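Local coordinates for protein mitochondrial enolase superfamily member 1 (Homo sapiens, PDB 4A35) that catalyses the magnesium-dependent dehydration of L-fuconate to 2-dehydro-3-deoxy-L-fuconate, a step in the catabolism of L-fucose, at residues V119-W124 with D329-G334; L126-K129 with P134-K137; P189-S194 with W275-T280; S341-A346 with I370-I375; V353-G358 with E364-L369. All coordinates share one frame; numbering follows the deposited sequence.

Contact 1 (V119-W124 with D329-G334); sequences VLNAVW and DSCRLG
Asn121 carries most of this contact, reaching from helix 110-131 of the N-terminal domain toward the loop 329-334 that follows barrel strand 325-326. Its CB points at the loop, and a chi1 of -73° sets CG beside the backbone N, opposite the carbonyl carbon, with the amide end at Ser330 and Cys331. At the tip the two branches behave differently. Asn121 OD1 accepts from a water at 2.8 Å, and the same water donates to Ser330 O at 2.6 Å, bridging helix and loop; OD1 is also hydrogen-bonded to Ser335 OG at the start of the next helix. ND2 packs on the sulfur instead, with Cys331 SG 3.5 Å from Asn121 ND2, while its hydrogen bond goes to Ile55 O. One helix position earlier, Leu120 CD1 rests against the backbone carbonyl, 3.8 Å from Gly334 O, a van der Waals touch.

The loop holds its own shape through an Asx turn: Asp329 OD2 accepts from Cys331 N at 2.8 Å, met 46° above the carboxylate plane. The other oxygen, Asp329 OD1, is hydrogen-bonded to His356 ND1, a pairing consistent with the His-Asp dyad of mandelate racemase relatives. The chemistry implies a buried join between domains in which one fully engaged amide and one bridging water make the polar link, beside van der Waals packing of Leu120 and Cys331.

Contact 2 (L126-K129 with P134-K137); sequences LWAK and PVWK
Ala128 and Val135 meet where the chain turns back from the end of helix 110-131 into the short helix 135-141. The tight part is a single methyl-to-methyl contact: Ala128 CB sits 3.5 Å from Val135 CG2. Val135 presents that branch because CG1 is anti to the backbone N (chi1 159°), which leaves CG2 beside the N and facing the alanine. The same Ala128 CB lies 4.0 Å from Val135 N and 4.3 Å from Pro134 C, so it covers the backbone at the very start of the second helix. Pro134 occupies the N-cap position there, and its CB is directed away from the first segment. The CA atoms of Ala128 and Val135 are 5.4 Å apart, a close approach that the small alanine side chain permits.

The looser side belongs to two partly exposed lysines that take no share in the methyl contact. Lys129 points away from the second segment and forms salt bridges with Asp125 and Glu418, whereas Lys137 is bridged to Asp141 and Glu180. The backbone of Val135 is hydrogen-bonded to Gly414, a further tie, and its side chain also touches Tyr415. Only 90 Å² is buried between the two segments, all of it on buried residues. The chemistry is thus apolar and local, consistent with a close van der Waals fit at the turn, while the lysines make their salt bridges outside the methyl contact.

Contact 3 (P189-S194 with W275-T280); sequences PAYTTS and WIEEPT. With MG (magnesium ion), chain B.
Tyr191 and Trp275 form an offset edge-to-face aromatic pair, the edge of the indole turned toward the tyrosine face. Their ring planes stand 82° apart, and the centroids of the tyrosine ring and the six-membered indole ring are separated by 5.7 Å. The touching atoms are Trp275 CZ2 and Tyr191 CE2, at 3.9 Å, while Tyr191 OH lies in the indole plane at its edge. Both CB atoms point toward the other strand, and the two long side chains span the 12.8 Å between the CA atoms of Tyr191 and Trp275.

Hydrogen bonds and charge form the second group. Trp275 NE1 donates at 3.2 Å to the anti lone pair of Glu277 OE1, which lies 24° out of the indole plane. Lys221, a probable substrate-binding residue, is salt-bridged to Glu277 OE1 and hydrogen-bonded to Tyr191 OH, and Gln327 NE2 adds a further bond to OE1. A leucine in place of Trp275 would lose the indole N-H and edge, and would probably leave Glu277 OE1 short of one donor and the Tyr191 face without its aromatic mate.

Strand 275-277 belongs to the parallel barrel of the enolase superfamily, where carboxylates at the ends of successive strands bind the metal; strand 188-192 continues the barrel wall, backbone-bonded to barrel strand 219-223 through Thr192 and also to strand 386-388.

Metal coordination is the third group. Glu277, its chain extended, puts OE2 2.2 Å from the magnesium ion, a site completed by Asp251, Glu306 and three waters. One of those waters donates to Glu278 OE1 at 2.7 Å.

Contact 4 (S341-A346 with I370-I375); sequences SVLLMA and IIFDYI. With EDO (1,2-ethanediol), chain G.
Leu343 dominates the contact, with 83 Å² of its surface covered by helix segment 370-375. Its two methyl branches divide the work. Leu343 CD2 lies against the acidic side chain of Asp373, 3.7 Å from Asp373 OD1, and at longer range meets Ile370 CD1; Leu343 CD1 comes to the rim of the Phe372 ring, 4.2 Å from Phe372 CD2 and near the ring plane.

Asp373 is the second carrier. Its CG stands anti to the backbone N (chi1 178°), which carries OD1 alongside the leucine, against CD2 and CB. A water spans the helices, donating to Asp373 OD1 at 2.7 Å and to Leu343 O at 3.0 Å, while Asp373 OD2 is hydrogen-bonded to Ser378 OG. This aspartate also belongs to a second magnesium site, with Tyr188 and Ser380.

On the outer flank, Tyr374 OH shares a 2.6 Å hydrogen bond with O1 of a 1,2-ethanediol, probably from the crystallisation liquor, that is also bonded to Leu381 N. A phenylalanine here would lack the hydroxyl, and the diol O1 would probably be left without that partner.

The segment axes cross at -38° and come no closer than 11.1 Å. Helix 335-348 packs on helix 311-319 through Val342 and Met345, and helix 362-377 lies against helix 135-141 through Ile371, Phe372 and Ile375. Helices 335-348 and 362-377 are themselves successive members of the helical layer around the barrel.

Contact 5 (V353-G358 with E364-L369); sequences VCPHAG and ELVQHL
Ala357 and Val366 mark the closest backbone approach, their CA atoms 6.9 Å apart, where the loop 353-358 runs past helix 362-377. This irregular stretch fills a strand's place in the wall of the enolase-type barrel, between strands 325-326 and 386-388: backbone hydrogen bonds tie Cys354 to Leu326 and His356 to Ile328 toward one neighbour, and Pro355 to Glu387 toward the other. At Gly358, phi 96° and psi -141°, any CB would jam against the preceding carbonyl O.

Val366 is the side chain that fills the contact, wedging its two methyls against the loop. Val366 CG2 packs on the proline ring, 3.7 Å from Pro355 CB. Val366 CG1 serves two partners, sitting 3.9 Å from Ala357 CB and 3.6 Å from His356 O. Thus the valine covers the backbone of a residue predicted to be in the active site, while the CB of His356 is directed away from the helix. Ala357 and Gly358 probably bind substrate, as in relatives, and Ala357 N is hydrogen-bonded to Glu387 OE1. Within the helix, Gln367 NE2 donates to Glu364 O at 2.9 Å, the acceptor lying in the plane of the glutamine amide.

How the contacts relate
All five contacts are buried where they touch, yet their depth differs: contact 5 lies about 5 Å from the chain's centre, measured between centres, and contact 2 about 17 Å. Contacts 1 and 2 share helix 110-131, and contacts 4 and 5 share helix 362-377. Contact 1 joins the N-terminal domain to the barrel by a water bridge. Contacts 3 and 5 border the active site and include a metal carboxylate and a predicted active-site histidine. Contact 4, in the helical layer, mixes leucine packing with a water bridge and an aspartate of the second magnesium site; contact 2 is purely apolar. His368 of contact 5 reaches contact 2, probably accepting from Trp136 N at its ND1.

Contact 1 (V119-W124 with D329-G334)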
# COMPACT_ATOMS: atom_id res chain seq x y z
N VAL A 119 -13.65 9.58 3.76
CA VAL A 119 -14.26 10.01 5.04
C VAL A 119 -13.74 11.41 5.39
O VAL A 119 -14.55 12.33 5.69
CB VAL A 119 -13.96 8.97 6.16
CG1 VAL A 119 -14.30 9.51 7.54
CG2 VAL A 119 -14.72 7.65 5.89
N LEU A 120 -12.40 11.57 5.39
CA LEU A 120 -11.80 12.89 5.70
C LEU A 120 -12.26 14.00 4.72
O LEU A 120 -12.51 15.14 5.16
CB LEU A 120 -10.27 12.77 5.73
CG LEU A 120 -9.66 12.10 6.97
CD1 LEU A 120 -8.12 11.90 6.83
CD2 LEU A 120 -9.93 12.93 8.24
N ASN A 121 -12.42 13.68 3.40
CA ASN A 121 -12.94 14.64 2.41
C ASN A 121 -14.32 15.13 2.81
O ASN A 121 -14.60 16.30 2.65
CB ASN A 121 -12.97 14.06 0.97
CG ASN A 121 -11.57 13.95 0.35
OD1 ASN A 121 -10.62 14.59 0.82
ND2 ASN A 121 -11.40 13.18 -0.72
N ALA A 122 -15.22 14.21 3.30
CA ALA A 122 -16.56 14.57 3.74
C ALA A 122 -16.49 15.51 4.99
O ALA A 122 -17.24 16.48 5.09
CB ALA A 122 -17.38 13.30 4.01
N VAL A 123 -15.52 15.29 5.89
CA VAL A 123 -15.40 16.15 7.08
C VAL A 123 -14.91 17.57 6.67
O VAL A 123 -15.46 18.56 7.15
CB VAL A 123 -14.47 15.49 8.15
CG1 VAL A 123 -14.21 16.44 9.32
CG2 VAL A 123 -15.07 14.17 8.67
N TRP A 124 -13.90 17.66 5.76
CA TRP A 124 -13.40 18.98 5.26
C TRP A 124 -14.54 19.71 4.53
O TRP A 124 -14.72 20.91 4.74
CB TRP A 124 -12.20 18.78 4.33
CG TRP A 124 -10.94 18.58 5.12
CD1 TRP A 124 -10.35 17.39 5.46
CD2 TRP A 124 -10.16 19.60 5.74
NE1 TRP A 124 -9.28 17.61 6.29
CE2 TRP A 124 -9.07 18.97 6.39
CE3 TRP A 124 -10.22 21.02 5.72
CZ2 TRP A 124 -8.09 19.69 7.08
CZ3 TRP A 124 -9.20 21.74 6.35
CH2 TRP A 124 -8.15 21.08 7.01
N ASP A 329 -2.24 14.04 -5.16
CA ASP A 329 -3.57 13.60 -5.52
C ASP A 329 -4.46 13.78 -4.28
O ASP A 329 -4.09 13.38 -3.17
CB ASP A 329 -3.60 12.17 -6.04
CG ASP A 329 -5.04 11.86 -6.48
OD1 ASP A 329 -5.38 12.17 -7.63
OD2 ASP A 329 -5.82 11.34 -5.65
N SER A 330 -5.62 14.41 -4.50
CA SER A 330 -6.60 14.76 -3.47
C SER A 330 -7.25 13.53 -2.81
O SER A 330 -7.77 13.65 -1.72
CB SER A 330 -7.70 15.64 -4.11
OG SER A 330 -8.42 14.99 -5.15
N CYS A 331 -7.31 12.38 -3.53
CA CYS A 331 -8.05 11.18 -3.05
C CYS A 331 -7.17 9.90 -2.82
O CYS A 331 -7.70 8.90 -2.31
CB CYS A 331 -9.20 10.89 -4.00
SG CYS A 331 -10.47 12.17 -3.98
N ARG A 332 -5.88 9.93 -3.15
CA ARG A 332 -4.92 8.86 -2.93
C ARG A 332 -4.27 9.04 -1.53
O ARG A 332 -4.11 8.10 -0.79
CB ARG A 332 -3.82 8.90 -4.01
CG ARG A 332 -2.71 7.78 -3.81
CD ARG A 332 -3.25 6.35 -3.85
NE ARG A 332 -3.95 6.09 -5.12
CZ ARG A 332 -4.36 4.89 -5.52
NH1 ARG A 332 -4.15 3.81 -4.76
NH2 ARG A 332 -4.96 4.75 -6.71
N LEU A 333 -3.85 10.28 -1.24
CA LEU A 333 -3.28 10.60 0.08
C LEU A 333 -4.42 10.76 1.10
O LEU A 333 -5.61 10.78 0.73
CB LEU A 333 -2.47 11.93 -0.02
CG LEU A 333 -1.20 11.86 -0.92
CD1 LEU A 333 -0.52 13.25 -0.94
CD2 LEU A 333 -0.12 10.85 -0.37
N GLY A 334 -4.03 10.91 2.36
CA GLY A 334 -4.96 11.06 3.47
C GLY A 334 -5.66 12.42 3.50
O GLY A 334 -5.45 13.21 4.42
O HOH W 1 -8.39 15.75 -0.31

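Contact 2 (L126-K129 with P134-K137)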
# COMPACT_ATOMS: atom_id res chain seq x y z
N LEU A 126 -17.83 19.40 5.06
CA LEU A 126 -18.76 19.82 6.10
C LEU A 126 -18.24 21.04 6.86
O LEU A 126 -18.98 22.03 7.05
CB LEU A 126 -18.98 18.63 7.05
CG LEU A 126 -19.89 18.89 8.26
CD1 LEU A 126 -21.30 19.41 7.84
CD2 LEU A 126 -20.00 17.60 9.11
N TRP A 127 -16.99 20.99 7.30
CA TRP A 127 -16.37 22.08 8.06
C TRP A 127 -16.38 23.38 7.21
O TRP A 127 -16.85 24.42 7.69
CB TRP A 127 -14.91 21.66 8.44
CG TRP A 127 -14.17 22.67 9.27
CD1 TRP A 127 -14.70 23.71 9.97
CD2 TRP A 127 -12.75 22.72 9.50
NE1 TRP A 127 -13.71 24.42 10.60
CE2 TRP A 127 -12.51 23.79 10.39
CE3 TRP A 127 -11.68 21.88 9.15
CZ2 TRP A 127 -11.22 24.13 10.82
CZ3 TRP A 127 -10.41 22.19 9.61
CH2 TRP A 127 -10.19 23.29 10.45
N ALA A 128 -15.90 23.30 5.95
CA ALA A 128 -15.84 24.48 5.06
C ALA A 128 -17.25 25.04 4.82
O ALA A 128 -17.45 26.24 4.94
CB ALA A 128 -15.16 24.12 3.75
N LYS A 129 -18.23 24.17 4.63
CA LYS A 129 -19.62 24.63 4.47
C LYS A 129 -20.16 25.31 5.74
O LYS A 129 -20.83 26.35 5.61
CB LYS A 129 -20.56 23.47 4.08
CG LYS A 129 -20.40 22.96 2.64
CD LYS A 129 -21.26 21.69 2.45
CE LYS A 129 -21.37 21.35 0.97
NZ LYS A 129 -21.88 19.96 0.76
N PRO A 134 -15.24 28.27 0.66
CA PRO A 134 -14.67 27.14 -0.09
C PRO A 134 -13.43 26.65 0.69
O PRO A 134 -12.83 27.43 1.46
CB PRO A 134 -14.24 27.76 -1.43
CG PRO A 134 -14.18 29.22 -1.19
CD PRO A 134 -15.00 29.58 -0.01
N VAL A 135 -13.07 25.37 0.56
CA VAL A 135 -11.93 24.81 1.30
C VAL A 135 -10.65 25.66 1.04
O VAL A 135 -9.89 25.90 2.00
CB VAL A 135 -11.74 23.29 1.00
CG1 VAL A 135 -10.31 22.82 1.32
CG2 VAL A 135 -12.77 22.46 1.79
N TRP A 136 -10.37 26.05 -0.21
CA TRP A 136 -9.13 26.84 -0.44
C TRP A 136 -9.07 28.10 0.48
O TRP A 136 -8.02 28.39 1.07
CB TRP A 136 -8.95 27.23 -1.92
CG TRP A 136 -9.90 28.28 -2.46
CD1 TRP A 136 -11.05 28.05 -3.15
CD2 TRP A 136 -9.75 29.71 -2.38
NE1 TRP A 136 -11.67 29.25 -3.46
CE2 TRP A 136 -10.87 30.29 -3.03
CE3 TRP A 136 -8.78 30.56 -1.80
CZ2 TRP A 136 -11.05 31.67 -3.13
CZ3 TRP A 136 -8.97 31.95 -1.89
CH2 TRP A 136 -10.11 32.49 -2.54
N LYS A 137 -10.22 28.75 0.69
CA LYS A 137 -10.31 29.99 1.46
C LYS A 137 -10.25 29.71 2.93
O LYS A 137 -9.60 30.45 3.67
CB LYS A 137 -11.57 30.79 1.07
CG LYS A 137 -11.71 32.16 1.77
CD LYS A 137 -10.50 33.09 1.53
CE LYS A 137 -10.81 34.54 1.94
NZ LYS A 137 -9.54 35.30 2.18

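Contact 3 (P189-S194 with W275-T280)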
# COMPACT_ATOMS: atom_id res chain seq x y z
N PRO A 189 -3.18 28.12 -13.59
CA PRO A 189 -2.89 27.61 -14.94
C PRO A 189 -3.07 26.09 -15.03
O PRO A 189 -2.69 25.36 -14.10
CB PRO A 189 -1.43 28.02 -15.16
CG PRO A 189 -0.83 28.12 -13.73
CD PRO A 189 -2.00 28.83 -13.03
N ALA A 190 -3.72 25.63 -16.12
CA ALA A 190 -3.98 24.19 -16.33
C ALA A 190 -3.38 23.66 -17.64
O ALA A 190 -2.97 24.41 -18.52
CB ALA A 190 -5.49 23.93 -16.34
N TYR A 191 -3.30 22.33 -17.73
CA TYR A 191 -2.95 21.64 -18.96
C TYR A 191 -4.07 20.67 -19.22
O TYR A 191 -4.76 20.27 -18.25
CB TYR A 191 -1.59 20.93 -18.88
CG TYR A 191 -1.50 19.71 -17.98
CD1 TYR A 191 -1.75 18.43 -18.49
CD2 TYR A 191 -0.98 19.80 -16.69
CE1 TYR A 191 -1.59 17.29 -17.69
CE2 TYR A 191 -0.73 18.66 -15.91
CZ TYR A 191 -1.04 17.41 -16.42
OH TYR A 191 -0.86 16.29 -15.67
N THR A 192 -4.27 20.29 -20.49
CA THR A 192 -5.30 19.34 -20.84
C THR A 192 -4.72 17.90 -21.11
O THR A 192 -3.71 17.72 -21.77
CB THR A 192 -6.16 19.82 -22.02
OG1 THR A 192 -7.20 18.86 -22.17
CG2 THR A 192 -5.34 20.00 -23.36
N THR A 193 -5.46 16.89 -20.64
CA THR A 193 -5.15 15.47 -20.88
C THR A 193 -6.19 14.93 -21.92
O THR A 193 -6.19 13.75 -22.23
CB THR A 193 -5.08 14.74 -19.53
OG1 THR A 193 -4.00 15.35 -18.82
CG2 THR A 193 -4.74 13.20 -19.66
N SER A 194 -7.04 15.81 -22.45
CA SER A 194 -8.09 15.36 -23.36
C SER A 194 -7.59 14.81 -24.74
O SER A 194 -8.36 14.13 -25.41
CB SER A 194 -9.14 16.45 -23.55
OG SER A 194 -9.77 16.69 -22.30
N TRP A 275 8.19 16.79 -19.23
CA TRP A 275 8.40 15.75 -18.27
C TRP A 275 7.92 14.40 -18.78
O TRP A 275 7.09 14.31 -19.73
CB TRP A 275 7.71 16.07 -16.91
CG TRP A 275 6.20 15.98 -16.83
CD1 TRP A 275 5.42 14.87 -16.99
CD2 TRP A 275 5.34 17.00 -16.29
NE1 TRP A 275 4.09 15.17 -16.69
CE2 TRP A 275 4.02 16.46 -16.24
CE3 TRP A 275 5.56 18.33 -15.85
CZ2 TRP A 275 2.93 17.19 -15.75
CZ3 TRP A 275 4.47 19.06 -15.39
CH2 TRP A 275 3.18 18.48 -15.31
N ILE A 276 8.45 13.37 -18.14
CA ILE A 276 7.97 11.98 -18.26
C ILE A 276 7.36 11.64 -16.90
O ILE A 276 8.05 11.70 -15.85
CB ILE A 276 9.00 10.90 -18.76
CG1 ILE A 276 8.27 9.50 -18.72
CG2 ILE A 276 10.27 10.83 -17.87
CD1 ILE A 276 7.06 9.31 -19.80
N GLU A 277 6.07 11.32 -16.92
CA GLU A 277 5.32 11.04 -15.71
C GLU A 277 5.24 9.51 -15.47
O GLU A 277 4.99 8.74 -16.41
CB GLU A 277 3.94 11.69 -15.84
CG GLU A 277 2.98 11.41 -14.67
CD GLU A 277 1.70 12.21 -14.85
OE1 GLU A 277 1.77 13.28 -15.51
OE2 GLU A 277 0.65 11.85 -14.25
N GLU A 278 5.37 9.09 -14.18
CA GLU A 278 5.33 7.71 -13.73
C GLU A 278 6.11 6.76 -14.68
O GLU A 278 5.53 5.81 -15.21
CB GLU A 278 3.88 7.24 -13.57
CG GLU A 278 3.17 7.91 -12.41
CD GLU A 278 2.11 6.97 -11.89
OE1 GLU A 278 1.11 6.75 -12.62
OE2 GLU A 278 2.28 6.45 -10.76
N PRO A 279 7.41 7.02 -14.94
CA PRO A 279 8.16 6.09 -15.82
C PRO A 279 8.21 4.66 -15.27
O PRO A 279 8.34 3.72 -16.05
CB PRO A 279 9.55 6.73 -15.90
CG PRO A 279 9.69 7.51 -14.57
CD PRO A 279 8.29 8.10 -14.44
N THR A 280 8.10 4.47 -13.93
CA THR A 280 8.17 3.11 -13.39
C THR A 280 7.21 3.02 -12.19
O THR A 280 6.37 3.94 -11.99
CB THR A 280 9.64 2.74 -13.05
OG1 THR A 280 9.69 1.34 -12.84
CG2 THR A 280 10.21 3.50 -11.79
MG MG B . -0.67 10.19 -14.71
O HOH W 2 0.48 8.63 -14.50
O HOH W 3 -2.54 8.71 -15.05
O HOH W 4 -2.25 11.30 -15.07

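Contact 4 (S341-A346 with I370-I375)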
# COMPACT_ATOMS: atom_id res chain seq x y z
N SER A 341 0.73 18.30 4.34
CA SER A 341 2.09 17.88 4.76
C SER A 341 3.01 17.71 3.54
O SER A 341 4.19 18.06 3.61
CB SER A 341 2.04 16.59 5.59
OG SER A 341 1.80 15.39 4.87
N VAL A 342 2.44 17.23 2.40
CA VAL A 342 3.23 17.00 1.19
C VAL A 342 3.49 18.37 0.53
O VAL A 342 4.59 18.60 0.07
CB VAL A 342 2.53 15.97 0.27
CG1 VAL A 342 3.25 15.86 -1.09
CG2 VAL A 342 2.50 14.58 0.94
N LEU A 343 2.48 19.28 0.45
CA LEU A 343 2.75 20.63 -0.08
C LEU A 343 3.89 21.30 0.71
O LEU A 343 4.76 21.98 0.14
CB LEU A 343 1.49 21.54 0.02
CG LEU A 343 0.34 21.13 -0.91
CD1 LEU A 343 -0.92 21.95 -0.57
CD2 LEU A 343 0.77 21.32 -2.40
N LEU A 344 3.82 21.19 2.03
CA LEU A 344 4.86 21.81 2.88
C LEU A 344 6.24 21.16 2.69
O LEU A 344 7.23 21.88 2.58
CB LEU A 344 4.44 21.78 4.37
CG LEU A 344 3.27 22.71 4.73
CD1 LEU A 344 2.65 22.26 6.07
CD2 LEU A 344 3.72 24.18 4.75
N MET A 345 6.30 19.85 2.52
CA MET A 345 7.60 19.20 2.25
C MET A 345 8.16 19.63 0.88
O MET A 345 9.33 19.94 0.78
CB MET A 345 7.49 17.67 2.27
CG MET A 345 7.38 17.08 3.70
SD MET A 345 7.59 15.29 3.70
CE MET A 345 6.10 14.78 2.76
N ALA A 346 7.29 19.72 -0.17
CA ALA A 346 7.73 20.09 -1.52
C ALA A 346 8.32 21.52 -1.49
O ALA A 346 9.33 21.77 -2.13
CB ALA A 346 6.53 20.04 -2.48
N ILE A 370 -4.20 23.36 -4.63
CA ILE A 370 -3.14 24.06 -5.36
C ILE A 370 -3.35 25.61 -5.34
O ILE A 370 -2.35 26.33 -5.32
CB ILE A 370 -2.94 23.47 -6.78
CG1 ILE A 370 -1.50 23.73 -7.28
CG2 ILE A 370 -4.02 23.87 -7.81
CD1 ILE A 370 -0.29 23.03 -6.39
N ILE A 371 -4.62 26.09 -5.27
CA ILE A 371 -4.87 27.51 -5.11
C ILE A 371 -4.31 27.92 -3.72
O ILE A 371 -3.64 28.94 -3.60
CB ILE A 371 -6.35 27.85 -5.33
CG1 ILE A 371 -6.68 27.74 -6.86
CG2 ILE A 371 -6.73 29.22 -4.74
CD1 ILE A 371 -8.15 27.66 -7.12
N PHE A 372 -4.61 27.10 -2.68
CA PHE A 372 -4.06 27.33 -1.33
C PHE A 372 -2.51 27.32 -1.39
O PHE A 372 -1.88 28.23 -0.84
CB PHE A 372 -4.60 26.33 -0.29
CG PHE A 372 -3.74 26.30 0.98
CD1 PHE A 372 -3.79 27.35 1.89
CD2 PHE A 372 -2.83 25.26 1.21
CE1 PHE A 372 -2.98 27.34 3.05
CE2 PHE A 372 -1.98 25.28 2.33
CZ PHE A 372 -2.08 26.32 3.25
N ASP A 373 -1.92 26.35 -2.12
CA ASP A 373 -0.47 26.26 -2.26
C ASP A 373 0.09 27.62 -2.79
O ASP A 373 1.05 28.16 -2.22
CB ASP A 373 -0.06 25.11 -3.20
CG ASP A 373 1.43 25.07 -3.36
OD1 ASP A 373 2.12 24.81 -2.36
OD2 ASP A 373 1.93 25.43 -4.47
N TYR A 374 -0.47 28.11 -3.91
CA TYR A 374 -0.01 29.38 -4.49
C TYR A 374 -0.13 30.56 -3.52
O TYR A 374 0.81 31.35 -3.36
CB TYR A 374 -0.79 29.73 -5.78
CG TYR A 374 -0.36 31.07 -6.37
CD1 TYR A 374 0.91 31.25 -6.91
CD2 TYR A 374 -1.21 32.18 -6.33
CE1 TYR A 374 1.32 32.48 -7.41
CE2 TYR A 374 -0.81 33.42 -6.84
CZ TYR A 374 0.44 33.57 -7.38
OH TYR A 374 0.83 34.80 -7.86
N ILE A 375 -1.32 30.73 -2.92
CA ILE A 375 -1.57 31.87 -2.04
C ILE A 375 -0.71 31.80 -0.74
O ILE A 375 -0.17 32.82 -0.33
CB ILE A 375 -3.07 32.01 -1.71
CG1 ILE A 375 -3.90 32.33 -2.99
CG2 ILE A 375 -3.30 33.07 -0.60
CD1 ILE A 375 -5.44 32.13 -2.80
C1 EDO G . 4.25 34.99 -9.42
O1 EDO G . 3.43 34.80 -8.28
C2 EDO G . 4.11 33.84 -10.43
O2 EDO G . 5.02 32.82 -10.07
O HOH W 5 4.51 23.63 -2.31

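Contact 5 (V353-G358 with E364-L369)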
# COMPACT_ATOMS: atom_id res chain seq x y z
N VAL A 353 4.92 21.66 -7.33
CA VAL A 353 3.81 20.73 -7.25
C VAL A 353 2.92 20.97 -8.49
O VAL A 353 2.46 22.11 -8.75
CB VAL A 353 3.00 20.84 -5.90
CG1 VAL A 353 1.76 19.94 -5.89
CG2 VAL A 353 3.88 20.52 -4.70
N CYS A 354 2.63 19.87 -9.20
CA CYS A 354 1.77 19.83 -10.41
C CYS A 354 0.70 18.78 -10.18
O CYS A 354 0.92 17.57 -10.39
CB CYS A 354 2.59 19.53 -11.66
SG CYS A 354 3.76 20.85 -12.07
N PRO A 355 -0.44 19.18 -9.61
CA PRO A 355 -1.40 18.15 -9.17
C PRO A 355 -1.89 17.21 -10.26
O PRO A 355 -2.02 17.60 -11.44
CB PRO A 355 -2.60 18.99 -8.67
CG PRO A 355 -1.96 20.24 -8.17
CD PRO A 355 -0.85 20.54 -9.16
N HIS A 356 -2.20 15.98 -9.86
CA HIS A 356 -2.90 15.04 -10.70
C HIS A 356 -4.40 15.36 -10.58
O HIS A 356 -4.90 15.73 -9.50
CB HIS A 356 -2.61 13.57 -10.27
CG HIS A 356 -3.54 12.54 -10.86
ND1 HIS A 356 -4.55 11.96 -10.09
CD2 HIS A 356 -3.57 12.00 -12.09
CE1 HIS A 356 -5.16 11.08 -10.89
NE2 HIS A 356 -4.60 11.06 -12.09
N ALA A 357 -5.12 15.14 -11.65
CA ALA A 357 -6.57 15.35 -11.61
C ALA A 357 -7.27 14.49 -12.68
O ALA A 357 -6.71 13.45 -13.09
CB ALA A 357 -6.89 16.84 -11.74
N GLY A 358 -8.53 14.80 -13.00
CA GLY A 358 -9.34 14.02 -13.92
C GLY A 358 -10.22 13.05 -13.14
O GLY A 358 -10.73 13.40 -12.07
N GLU A 364 -12.35 18.95 -9.24
CA GLU A 364 -13.18 19.69 -8.29
C GLU A 364 -12.49 19.83 -6.91
O GLU A 364 -12.56 20.90 -6.31
CB GLU A 364 -14.54 18.98 -8.11
CG GLU A 364 -15.56 19.26 -9.22
CD GLU A 364 -15.22 18.82 -10.64
OE1 GLU A 364 -14.47 17.83 -10.81
OE2 GLU A 364 -15.83 19.37 -11.59
N LEU A 365 -11.76 18.80 -6.47
CA LEU A 365 -11.11 18.86 -5.12
C LEU A 365 -9.73 19.45 -5.17
O LEU A 365 -9.44 20.36 -4.43
CB LEU A 365 -11.01 17.44 -4.47
CG LEU A 365 -12.27 16.89 -3.81
CD1 LEU A 365 -13.44 16.78 -4.83
CD2 LEU A 365 -11.98 15.52 -3.12
N VAL A 366 -8.87 18.90 -6.03
CA VAL A 366 -7.46 19.25 -6.02
C VAL A 366 -7.21 20.76 -6.35
O VAL A 366 -6.25 21.31 -5.83
CB VAL A 366 -6.63 18.30 -6.87
CG1 VAL A 366 -6.53 18.74 -8.33
CG2 VAL A 366 -5.25 18.09 -6.22
N GLN A 367 -8.09 21.39 -7.11
CA GLN A 367 -7.97 22.85 -7.43
C GLN A 367 -7.88 23.67 -6.08
O GLN A 367 -7.14 24.64 -6.02
CB GLN A 367 -9.18 23.31 -8.30
CG GLN A 367 -10.53 23.20 -7.57
CD GLN A 367 -11.69 23.73 -8.41
OE1 GLN A 367 -11.51 24.58 -9.32
NE2 GLN A 367 -12.87 23.16 -8.18
N HIS A 368 -8.64 23.26 -5.01
CA HIS A 368 -8.59 23.97 -3.73
C HIS A 368 -7.19 23.89 -3.14
O HIS A 368 -6.71 24.85 -2.56
CB HIS A 368 -9.60 23.34 -2.73
CG HIS A 368 -11.05 23.59 -3.04
ND1 HIS A 368 -11.73 24.66 -2.47
CD2 HIS A 368 -11.89 22.89 -3.83
CE1 HIS A 368 -12.96 24.59 -2.96
NE2 HIS A 368 -13.11 23.52 -3.77
N LEU A 369 -6.58 22.71 -3.23
CA LEU A 369 -5.28 22.49 -2.59
C LEU A 369 -4.17 23.32 -3.29
O LEU A 369 -3.30 23.89 -2.62
CB LEU A 369 -4.93 20.99 -2.58
CG LEU A 369 -5.92 20.07 -1.82
CD1 LEU A 369 -5.53 18.55 -2.01
CD2 LEU A 369 -6.00 20.42 -0.38
O HOH W 6 -12.66 16.10 -12.11